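Local coordinates for deseasin MCP-01 (Pseudoalteromonas sp., PDB 3VV3), which degrades collagen as a serine protease of the subtilisin family, hydrolysing peptide bonds with its catalytic domain, at residues Asn170-Gly175 / Ala272-Ala277. Residues are numbered along the deposited sequence; the frame is centred on the assembly and turned at random.
Sequences NNSWGG and ATPHVA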
loop_
_atom_site.group_PDB
_atom_site.type_symbol
_atom_site.label_atom_id
_atom_site.label_comp_id
_atom_site.label_asym_id
_atom_site.label_seq_id
_atom_site.Cartn_x
_atom_site.Cartn_y
_atom_site.Cartn_z
ATOM N N ASN A 170 -13.038 12.334 -1.068
ATOM C CA ASN A 170 -11.786 11.690 -1.421
ATOM C C ASN A 170 -11.908 10.179 -1.277
ATOM O O ASN A 170 -12.218 9.667 -0.191
ATOM C CB ASN A 170 -10.663 12.205 -0.527
ATOM C CG ASN A 170 -9.322 11.638 -0.914
ATOM O OD1 ASN A 170 -8.948 10.536 -0.502
ATOM N ND2 ASN A 170 -8.600 12.374 -1.728
ATOM N N ASN A 171 -11.668 9.464 -2.373
ATOM C CA ASN A 171 -11.789 8.013 -2.383
ATOM C C ASN A 171 -10.506 7.340 -2.838
ATOM O O ASN A 171 -10.377 6.950 -4.004
ATOM C CB ASN A 171 -12.968 7.595 -3.261
ATOM C CG ASN A 171 -14.263 8.238 -2.813
ATOM O OD1 ASN A 171 -14.647 9.310 -3.299
ATOM N ND2 ASN A 171 -14.921 7.612 -1.853
ATOM N N SER A 172 -9.558 7.244 -1.910
ATOM C CA SER A 172 -8.254 6.626 -2.163
ATOM C C SER A 172 -8.321 5.138 -1.875
ATOM O O SER A 172 -7.647 4.627 -0.972
ATOM C CB SER A 172 -7.179 7.281 -1.296
ATOM O OG SER A 172 -6.946 8.621 -1.709
ATOM N N TRP A 173 -9.167 4.454 -2.635
ATOM C CA TRP A 173 -9.405 3.032 -2.461
ATOM C C TRP A 173 -9.959 2.470 -3.754
ATOM O O TRP A 173 -10.417 3.215 -4.618
ATOM C CB TRP A 173 -10.379 2.755 -1.301
ATOM C CG TRP A 173 -11.710 3.491 -1.370
ATOM C CD1 TRP A 173 -11.990 4.727 -0.851
ATOM C CD2 TRP A 173 -12.932 3.022 -1.961
ATOM N NE1 TRP A 173 -13.304 5.058 -1.096
ATOM C CE2 TRP A 173 -13.902 4.029 -1.773
ATOM C CE3 TRP A 173 -13.298 1.853 -2.635
ATOM C CZ2 TRP A 173 -15.211 3.907 -2.241
ATOM C CZ3 TRP A 173 -14.606 1.730 -3.093
ATOM C CH2 TRP A 173 -15.539 2.751 -2.898
ATOM N N GLY A 174 -9.912 1.152 -3.889
ATOM C CA GLY A 174 -10.492 0.505 -5.048
ATOM C C GLY A 174 -10.544 -0.995 -4.854
ATOM O O GLY A 174 -9.923 -1.531 -3.936
ATOM N N GLY A 175 -11.302 -1.666 -5.711
ATOM C CA GLY A 175 -11.390 -3.111 -5.671
ATOM C C GLY A 175 -12.742 -3.583 -6.153
ATOM O O GLY A 175 -13.715 -2.824 -6.149
ATOM N N ALA A 272 -2.129 10.653 -4.928
ATOM C CA ALA A 272 -2.442 11.622 -5.976
ATOM C C ALA A 272 -3.857 12.173 -5.780
ATOM O O ALA A 272 -4.108 13.369 -5.932
ATOM C CB ALA A 272 -2.309 10.967 -7.361
ATOM N N THR A 273 -4.778 11.276 -5.445
ATOM C CA THR A 273 -6.183 11.620 -5.257
ATOM C C THR A 273 -6.418 12.811 -4.308
ATOM O O THR A 273 -7.148 13.748 -4.666
ATOM C CB THR A 273 -6.965 10.348 -4.844
ATOM O OG1 THR A 273 -6.886 9.408 -5.927
ATOM C CG2 THR A 273 -8.428 10.640 -4.548
ATOM N N PRO A 274 -5.795 12.799 -3.116
ATOM C CA PRO A 274 -6.008 13.924 -2.191
ATOM C C PRO A 274 -5.376 15.251 -2.626
ATOM O O PRO A 274 -5.827 16.288 -2.150
ATOM C CB PRO A 274 -5.403 13.423 -0.867
ATOM C CG PRO A 274 -4.413 12.377 -1.282
ATOM C CD PRO A 274 -5.075 11.690 -2.460
ATOM N N HIS A 275 -4.369 15.247 -3.500
ATOM C CA HIS A 275 -3.936 16.525 -4.070
ATOM C C HIS A 275 -5.099 17.135 -4.852
ATOM O O HIS A 275 -5.364 18.343 -4.766
ATOM C CB HIS A 275 -2.708 16.369 -4.978
ATOM C CG HIS A 275 -1.442 16.075 -4.233
ATOM N ND1 HIS A 275 -0.583 17.062 -3.790
ATOM C CD2 HIS A 275 -0.898 14.899 -3.839
ATOM C CE1 HIS A 275 0.437 16.504 -3.162
ATOM N NE2 HIS A 275 0.269 15.190 -3.181
ATOM N N VAL A 276 -5.796 16.285 -5.608
ATOM C CA VAL A 276 -6.932 16.735 -6.411
ATOM C C VAL A 276 -8.144 17.103 -5.548
ATOM O O VAL A 276 -8.776 18.150 -5.766
ATOM C CB VAL A 276 -7.328 15.695 -7.486
ATOM C CG1 VAL A 276 -8.564 16.168 -8.251
ATOM C CG2 VAL A 276 -6.160 15.460 -8.444
ATOM N N ALA A 277 -8.466 16.269 -4.563
ATOM C CA ALA A 277 -9.558 16.605 -3.654
ATOM C C ALA A 277 -9.239 17.903 -2.915
ATOM O O ALA A 277 -10.103 18.776 -2.752
ATOM C CB ALA A 277 -9.818 15.471 -2.660
#
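Asn170, the penultimate residue of strand 166-171, packs its carboxamide on helix 269-284 in the subtilisin-type fold, where this central helix lies against the parallel sheet. With CG anti to the backbone N (chi1 -176°), the amide reaches over the helix beside the kink at Pro274. Asn170 ND2 meets Pro274 CA at 3.1 Å and also touches CG2 of Thr273 and the methyl CB of Ala277. This end is tight and buried, yet no hydrogen bond crosses between the segments. An alanine in place of Asn170 would probably leave a gap between strand and helix over Pro274 CA and the methyls of Thr273 and Ala277, and deprive Ser172 OG of a nearby acceptor, OD1. Thr273 turns its methyl to Asn170, while its OG1 bonds to Thr269 O. Beyond Ser172, the centre of an inverse gamma turn, the chain leaves the helix: Trp173 to Gly175 are partly exposed and do not touch residues 272-277. Ser172 also contacts His105, which with Asp50 and Ser270 probably forms the catalytic triad. Ser172 OG has two acceptors within reach for its one proton, Ser270 O and Asn170 OD1, and lies 3.6 Å from Thr273 CB.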